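PDB 6F74: alcohol oxidase from Myceliophthora thermophila, which binds FAD covalently and, as a VAO-type flavoprotein oxidase, probably oxidises an organic substrate with molecular oxygen as electron acceptor. Local coordinates for residues 155-160 / 209-214; 56-61 / 93-98. All coordinates share one frame; numbering follows the deposited sequence.

In the fold
Contact 1 lies at the FAD site, and contact 2 joins segments at the far edge of the same mixed sheet, whose outermost strands are 152-155 and 57-59. In contact 1, the 155-160 loop against 209-214, the loop leaves strand 152-155, wraps the diphosphate and carries H159, which is bonded to the flavin. Contact 2 lies further out, with its centre 15 Å from that of contact 1, where edge strand 57-59 meets the turn after helix 88-93. The two sites touch where G158 O meets R98 CD at 3.6 Å. The side chain of I96 in contact 2 is still about 11 Å from the FAD.

Contact 1. Residues 155-160 / 209-214; sequences SSTGHD and AYQWRD. With FAD (flavin-adenine dinucleotide), chain I.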
loop_
_atom_site.group_PDB
_atom_site.type_symbol
_atom_site.label_atom_id
_atom_site.label_comp_id
_atom_site.label_asym_id
_atom_site.label_seq_id
_atom_site.Cartn_x
_atom_site.Cartn_y
_atom_site.Cartn_z
ATOM N N SER A 155 -11.245 2.960 -8.159
ATOM C CA SER A 155 -10.568 1.734 -7.738
ATOM C C SER A 155 -9.903 1.075 -8.932
ATOM O O SER A 155 -10.556 0.828 -9.937
ATOM C CB SER A 155 -11.563 0.802 -7.087
ATOM O OG SER A 155 -10.965 -0.373 -6.596
ATOM N N SER A 156 -8.594 0.837 -8.832
ATOM C CA SER A 156 -7.911 -0.064 -9.785
ATOM C C SER A 156 -8.007 -1.516 -9.353
ATOM O O SER A 156 -8.233 -2.373 -10.201
ATOM C CB SER A 156 -6.455 0.318 -9.967
ATOM O OG SER A 156 -6.369 1.567 -10.658
ATOM N N THR A 157 -7.835 -1.778 -8.048
ATOM C CA THR A 157 -7.812 -3.144 -7.502
ATOM C C THR A 157 -8.535 -3.401 -6.153
ATOM O O THR A 157 -8.772 -4.557 -5.801
ATOM C CB THR A 157 -6.340 -3.619 -7.287
ATOM O OG1 THR A 157 -5.741 -2.861 -6.225
ATOM C CG2 THR A 157 -5.510 -3.477 -8.598
ATOM N N GLY A 158 -8.872 -2.362 -5.399
ATOM C CA GLY A 158 -9.381 -2.525 -4.046
ATOM C C GLY A 158 -8.377 -3.011 -3.008
ATOM O O GLY A 158 -8.761 -3.468 -1.932
ATOM N N HIS A 159 -7.090 -2.843 -3.294
ATOM C CA HIS A 159 -6.047 -3.214 -2.342
ATOM C C HIS A 159 -5.934 -2.283 -1.156
ATOM O O HIS A 159 -5.320 -2.665 -0.189
ATOM C CB HIS A 159 -4.643 -3.308 -3.017
ATOM C CG HIS A 159 -4.243 -4.711 -3.333
ATOM N ND1 HIS A 159 -3.755 -5.606 -2.378
ATOM C CD2 HIS A 159 -4.447 -5.433 -4.463
ATOM C CE1 HIS A 159 -3.526 -6.763 -2.994
ATOM N NE2 HIS A 159 -3.956 -6.691 -4.237
ATOM N N ASP A 160 -6.467 -1.060 -1.232
ATOM C CA ASP A 160 -6.167 -0.066 -0.226
ATOM C C ASP A 160 -6.455 -0.527 1.207
ATOM O O ASP A 160 -7.428 -1.265 1.451
ATOM C CB ASP A 160 -6.942 1.229 -0.445
ATOM C CG ASP A 160 -6.212 2.427 0.076
ATOM O OD1 ASP A 160 -5.170 2.745 -0.514
ATOM O OD2 ASP A 160 -6.660 3.033 1.068
ATOM N N ALA A 209 -4.719 0.255 -16.163
ATOM C CA ALA A 209 -4.668 -0.028 -14.726
ATOM C C ALA A 209 -4.249 -1.485 -14.482
ATOM O O ALA A 209 -4.971 -2.286 -13.872
ATOM C CB ALA A 209 -5.998 0.238 -14.097
ATOM N N TYR A 210 -3.049 -1.805 -14.970
ATOM C CA TYR A 210 -2.485 -3.115 -14.800
ATOM C C TYR A 210 -2.035 -3.328 -13.346
ATOM O O TYR A 210 -1.897 -2.375 -12.566
ATOM C CB TYR A 210 -1.343 -3.321 -15.795
ATOM C CG TYR A 210 -1.818 -3.546 -17.203
ATOM C CD1 TYR A 210 -2.178 -4.829 -17.638
ATOM C CD2 TYR A 210 -1.917 -2.491 -18.111
ATOM C CE1 TYR A 210 -2.620 -5.061 -18.917
ATOM C CE2 TYR A 210 -2.351 -2.710 -19.413
ATOM C CZ TYR A 210 -2.711 -4.000 -19.809
ATOM O OH TYR A 210 -3.139 -4.240 -21.106
ATOM N N GLN A 211 -1.857 -4.590 -13.003
ATOM C CA GLN A 211 -1.275 -4.996 -11.721
ATOM C C GLN A 211 0.209 -5.238 -11.950
ATOM O O GLN A 211 0.659 -5.303 -13.105
ATOM C CB GLN A 211 -1.982 -6.226 -11.197
ATOM C CG GLN A 211 -3.433 -5.949 -10.843
ATOM C CD GLN A 211 -4.233 -7.235 -10.683
ATOM O OE1 GLN A 211 -4.643 -7.823 -11.674
ATOM N NE2 GLN A 211 -4.481 -7.657 -9.440
ATOM N N TRP A 212 0.980 -5.306 -10.865
ATOM C CA TRP A 212 2.417 -5.588 -10.984
ATOM C C TRP A 212 2.717 -6.914 -11.688
ATOM O O TRP A 212 3.687 -6.999 -12.477
ATOM C CB TRP A 212 3.136 -5.505 -9.638
ATOM C CG TRP A 212 3.378 -4.087 -9.311
ATOM C CD1 TRP A 212 2.817 -3.376 -8.316
ATOM C CD2 TRP A 212 4.209 -3.185 -10.049
ATOM N NE1 TRP A 212 3.251 -2.066 -8.372
ATOM C CE2 TRP A 212 4.102 -1.927 -9.435
ATOM C CE3 TRP A 212 5.029 -3.322 -11.170
ATOM C CZ2 TRP A 212 4.790 -0.810 -9.893
ATOM C CZ3 TRP A 212 5.722 -2.204 -11.624
ATOM C CH2 TRP A 212 5.593 -0.966 -10.991
ATOM N N ARG A 213 1.871 -7.912 -11.459
ATOM C CA ARG A 213 2.044 -9.197 -12.124
ATOM C C ARG A 213 2.189 -9.006 -13.643
ATOM O O ARG A 213 3.076 -9.567 -14.253
ATOM C CB ARG A 213 0.876 -10.121 -11.830
ATOM C CG ARG A 213 1.205 -11.557 -12.183
ATOM C CD ARG A 213 0.080 -12.475 -11.653
ATOM N NE ARG A 213 0.198 -12.701 -10.193
ATOM C CZ ARG A 213 1.140 -13.456 -9.637
ATOM N NH1 ARG A 213 2.025 -14.122 -10.410
ATOM N NH2 ARG A 213 1.185 -13.601 -8.304
ATOM N N ASP A 214 1.347 -8.168 -14.217
ATOM C CA ASP A 214 1.282 -7.979 -15.676
ATOM C C ASP A 214 2.539 -7.273 -16.175
ATOM O O ASP A 214 3.087 -7.617 -17.219
ATOM C CB ASP A 214 0.038 -7.152 -16.037
ATOM C CG ASP A 214 -1.246 -7.701 -15.414
ATOM O OD1 ASP A 214 -1.611 -8.841 -15.720
ATOM O OD2 ASP A 214 -1.904 -7.008 -14.593
HETATM P PA FAD I . -6.838 0.741 -4.939
HETATM O O1A FAD I . -7.597 0.390 -3.662
HETATM O O2A FAD I . -7.467 0.311 -6.227
HETATM O O5B FAD I . -6.613 2.304 -4.931
HETATM C C5B FAD I . -5.815 2.879 -3.933
HETATM C C4B FAD I . -5.998 4.386 -3.966
HETATM O O4B FAD I . -5.504 4.832 -5.217
HETATM C C3B FAD I . -7.417 4.889 -3.891
HETATM O O3B FAD I . -7.376 6.194 -3.303
HETATM C C2B FAD I . -7.832 5.063 -5.331
HETATM O O2B FAD I . -8.765 6.122 -5.574
HETATM C C1B FAD I . -6.531 5.443 -5.984
HETATM N N9A FAD I . -6.357 5.022 -7.378
HETATM C C8A FAD I . -6.197 3.768 -7.823
HETATM N N7A FAD I . -6.023 3.751 -9.159
HETATM C C5A FAD I . -6.064 5.016 -9.565
HETATM C C6A FAD I . -5.932 5.670 -10.867
HETATM N N6A FAD I . -5.722 4.876 -11.942
HETATM N N1A FAD I . -6.042 7.023 -10.905
HETATM C C2A FAD I . -6.256 7.750 -9.777
HETATM N N3A FAD I . -6.365 7.207 -8.537
HETATM C C4A FAD I . -6.272 5.860 -8.392
HETATM N N1 FAD I . 2.631 -1.607 -1.007
HETATM C C2 FAD I . 3.981 -1.578 -1.089
HETATM O O2 FAD I . 4.562 -0.463 -1.103
HETATM N N3 FAD I . 4.717 -2.704 -1.184
HETATM C C4 FAD I . 4.166 -3.930 -1.168
HETATM O O4 FAD I . 4.851 -4.972 -1.236
HETATM C C4X FAD I . 2.696 -4.051 -1.061
HETATM N N5 FAD I . 2.088 -5.253 -1.031
HETATM C C5X FAD I . 0.737 -5.331 -0.942
HETATM C C6 FAD I . 0.122 -6.583 -0.932
HETATM C C7 FAD I . -1.253 -6.717 -0.862
HETATM C C7M FAD I . -1.748 -8.142 -0.836
HETATM C C8 FAD I . -2.107 -5.496 -0.811
HETATM C C8M FAD I . -3.628 -5.551 -0.781
HETATM C C9 FAD I . -1.498 -4.245 -0.796
HETATM C C9A FAD I . -0.102 -4.096 -0.869
HETATM N N10 FAD I . 0.553 -2.834 -0.890
HETATM C C10 FAD I . 1.951 -2.786 -0.978
HETATM C "C1'" FAD I . -0.171 -1.551 -0.734
HETATM C "C2'" FAD I . -0.515 -0.739 -1.938
HETATM O "O2'" FAD I . 0.645 0.015 -2.284
HETATM C "C3'" FAD I . -1.638 0.242 -1.583
HETATM O "O3'" FAD I . -2.750 -0.428 -0.962
HETATM C "C4'" FAD I . -2.117 1.019 -2.802
HETATM O "O4'" FAD I . -3.153 1.926 -2.414
HETATM C "C5'" FAD I . -2.608 0.084 -3.897
HETATM O "O5'" FAD I . -3.038 0.826 -5.025
HETATM P P FAD I . -4.165 0.107 -5.872
HETATM O O1P FAD I . -3.766 -1.316 -6.150
HETATM O O2P FAD I . -4.486 1.026 -7.004
HETATM O O3P FAD I . -5.359 0.092 -4.780
#
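S156 and A209 meet in a packing contact, A209 setting its CB methyl 3.7 Å from the hydroxyl S156 OG. Beside it, T157 CG2 makes an apolar contact with Q211 CG at 3.9 Å, the side chains crossing at a slant. Q211 reaches this methyl with its aliphatic part, while its amide NE2 bonds to S233 O. The polar interactions of the 155-160 loop are directed mainly at FAD. The amides of T157 and G158 both donate to phosphate oxygen O2A, the T157 N bond being almost straight (177°), and S156 N adds a weak third bond. D160 N holds the other oxygen of the same phosphate, O1A. The hydroxyls take different targets: S156 OG donates to adenine N7A at 2.7 Å and T157 OG1 to O1P of the second phosphate at 2.5 Å. With chi1 at 68°, T157 OG1 also accepts from H159 N, closing an ST turn, and its methyl is left to face Q211. The covalent link joins H159 ND1 to flavin C8M (1.6 Å); C8M, formally a methylene once linked, lies at the ring edge near its plane, and S233 OG is hydrogen-bonded to NE2 across the ring. Backbone N-H groups converging on the adenosine-side phosphate, with the T157 hydroxyl on the other, would probably stabilise the negative charge, while the histidyl bond fixes the isoalloxazine end, so the cofactor is held along its length.

Contact 2. Residues 56-61 / 93-98; sequences KLIKTS and SDPIGR
D94 OD1 is gripped by I96 N at 2.9 Å and by a water that also accepts from S61 N, so one carboxylate oxygen serves its own turn and the facing segment together. The amide of I96 uses the anti lone pair of OD1, with an N-H...O angle of 163°, and this bond closes an Asx turn. The other oxygen, D94 OD2, accepts from a second water at 2.6 Å, which donates to S61 O as well. Two water bridges thus run from a single carboxylate to both backbone polar groups of S61, and they probably limit rotation of the acid group. The Asx turn is overlaid on a type I beta turn from D94 to G97. This turn, closed by G97 N to D94 O, follows helix 88-93 and sets P95 against I58 of strand 57-59 and I96 against T60 and S61 just past it. That strand is an edge strand of a four-stranded mixed sheet, pairing antiparallel with 128-131.

The remaining contacts are van der Waals packing, mostly apolar. I58 CG2, placed anti to the backbone N, reaches P95 CG at 4.2 Å, the side chains crossing at about a right angle; the proline ring also packs on A129 of the next strand. I96 meets T60 methyl to methyl, CG2 to CG2 at 3.8 Å, while CD1 extends to within 3.5 Å of S61 O. A chi1 of 58° splits the I96 branches this way, and L122 covers the same side chain. Replacing I96 by an alanine removes CG1, CG2 and CD1 and would probably open a gap against the T60 methyl, L122 and the S61 carbonyl. T60 OG1 is hydrogen-bonded to P126 O, with its CG2 directed at I96.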
loop_
_atom_site.group_PDB
_atom_site.type_symbol
_atom_site.label_atom_id
_atom_site.label_comp_id
_atom_site.label_asym_id
_atom_site.label_seq_id
_atom_site.Cartn_x
_atom_site.Cartn_y
_atom_site.Cartn_z
ATOM N N LYS A 56 -22.082 -3.001 -18.289
ATOM C CA LYS A 56 -20.968 -2.257 -17.661
ATOM C C LYS A 56 -21.324 -1.629 -16.315
ATOM O O LYS A 56 -20.465 -1.509 -15.461
ATOM C CB LYS A 56 -20.410 -1.213 -18.623
ATOM C CG LYS A 56 -19.673 -1.840 -19.798
ATOM C CD LYS A 56 -19.297 -0.777 -20.813
ATOM C CE LYS A 56 -18.722 -1.357 -22.107
ATOM N NZ LYS A 56 -17.275 -1.346 -22.054
ATOM N N LEU A 57 -22.575 -1.231 -16.119
ATOM C CA LEU A 57 -23.009 -0.668 -14.839
ATOM C C LEU A 57 -23.417 -1.816 -13.921
ATOM O O LEU A 57 -24.321 -2.555 -14.225
ATOM C CB LEU A 57 -24.191 0.292 -15.016
ATOM C CG LEU A 57 -24.761 0.944 -13.740
ATOM C CD1 LEU A 57 -23.775 1.890 -13.089
ATOM C CD2 LEU A 57 -26.114 1.598 -14.015
ATOM N N ILE A 58 -22.749 -1.937 -12.786
ATOM C CA ILE A 58 -23.043 -3.000 -11.836
ATOM C C ILE A 58 -23.620 -2.373 -10.577
ATOM O O ILE A 58 -23.022 -1.461 -10.021
ATOM C CB ILE A 58 -21.778 -3.780 -11.513
ATOM C CG1 ILE A 58 -21.258 -4.487 -12.778
ATOM C CG2 ILE A 58 -22.028 -4.801 -10.392
ATOM C CD1 ILE A 58 -19.802 -4.948 -12.684
ATOM N N LYS A 59 -24.786 -2.850 -10.150
ATOM C CA LYS A 59 -25.324 -2.522 -8.841
ATOM C C LYS A 59 -24.583 -3.407 -7.880
ATOM O O LYS A 59 -24.611 -4.627 -8.013
ATOM C CB LYS A 59 -26.813 -2.777 -8.739
ATOM C CG LYS A 59 -27.353 -2.405 -7.357
ATOM C CD LYS A 59 -28.841 -2.659 -7.244
ATOM C CE LYS A 59 -29.443 -1.982 -6.022
ATOM N NZ LYS A 59 -28.568 -2.079 -4.825
ATOM N N THR A 60 -23.875 -2.808 -6.932
ATOM C CA THR A 60 -22.981 -3.587 -6.129
ATOM C C THR A 60 -23.776 -4.379 -5.111
ATOM O O THR A 60 -24.939 -4.029 -4.779
ATOM C CB THR A 60 -21.906 -2.725 -5.450
ATOM O OG1 THR A 60 -22.485 -1.833 -4.486
ATOM C CG2 THR A 60 -21.095 -1.960 -6.528
ATOM N N SER A 61 -23.159 -5.486 -4.686
ATOM C CA SER A 61 -23.742 -6.275 -3.620
ATOM C C SER A 61 -22.660 -6.671 -2.634
ATOM O O SER A 61 -21.596 -7.083 -3.071
ATOM C CB SER A 61 -24.446 -7.532 -4.144
ATOM O OG SER A 61 -24.895 -7.546 -5.481
ATOM N N SER A 93 -11.525 -9.581 -7.943
ATOM C CA SER A 93 -12.457 -9.947 -9.015
ATOM C C SER A 93 -13.838 -9.287 -8.925
ATOM O O SER A 93 -14.526 -9.159 -9.926
ATOM C CB SER A 93 -12.676 -11.473 -9.019
ATOM O OG SER A 93 -13.388 -11.889 -7.835
ATOM N N ASP A 94 -14.239 -8.883 -7.713
ATOM C CA ASP A 94 -15.502 -8.196 -7.494
ATOM C C ASP A 94 -15.250 -6.673 -7.452
ATOM O O ASP A 94 -14.229 -6.227 -6.920
ATOM C CB ASP A 94 -16.071 -8.645 -6.157
ATOM C CG ASP A 94 -17.497 -8.205 -5.971
ATOM O OD1 ASP A 94 -17.747 -6.985 -5.750
ATOM O OD2 ASP A 94 -18.385 -9.088 -6.070
ATOM N N PRO A 95 -16.176 -5.862 -7.990
ATOM C CA PRO A 95 -16.017 -4.404 -7.962
ATOM C C PRO A 95 -15.869 -3.775 -6.593
ATOM O O PRO A 95 -15.261 -2.719 -6.493
ATOM C CB PRO A 95 -17.297 -3.897 -8.626
ATOM C CG PRO A 95 -18.230 -5.040 -8.703
ATOM C CD PRO A 95 -17.376 -6.247 -8.774
ATOM N N ILE A 96 -16.446 -4.375 -5.556
ATOM C CA ILE A 96 -16.253 -3.907 -4.183
ATOM C C ILE A 96 -15.565 -4.971 -3.300
ATOM O O ILE A 96 -15.723 -4.995 -2.075
ATOM C CB ILE A 96 -17.539 -3.400 -3.536
ATOM C CG1 ILE A 96 -18.602 -4.484 -3.539
ATOM C CG2 ILE A 96 -18.051 -2.181 -4.307
ATOM C CD1 ILE A 96 -19.742 -4.213 -2.590
ATOM N N GLY A 97 -14.787 -5.822 -3.940
ATOM C CA GLY A 97 -13.934 -6.748 -3.215
ATOM C C GLY A 97 -12.726 -6.004 -2.685
ATOM O O GLY A 97 -12.107 -5.214 -3.428
ATOM N N ARG A 98 -12.405 -6.253 -1.417
ATOM C CA ARG A 98 -11.353 -5.554 -0.727
ATOM C C ARG A 98 -10.376 -6.514 -0.053
ATOM O O ARG A 98 -10.768 -7.351 0.758
ATOM C CB ARG A 98 -11.974 -4.651 0.331
ATOM C CG ARG A 98 -12.822 -3.526 -0.275
ATOM C CD ARG A 98 -11.971 -2.416 -0.815
ATOM N NE ARG A 98 -12.769 -1.389 -1.467
ATOM C CZ ARG A 98 -13.253 -1.446 -2.712
ATOM N NH1 ARG A 98 -13.067 -2.516 -3.475
ATOM N NH2 ARG A 98 -14.009 -0.445 -3.181
HETATM O O HOH W 1 -20.489 -9.513 -4.577
HETATM O O HOH W 2 -20.730 -5.935 -6.128
#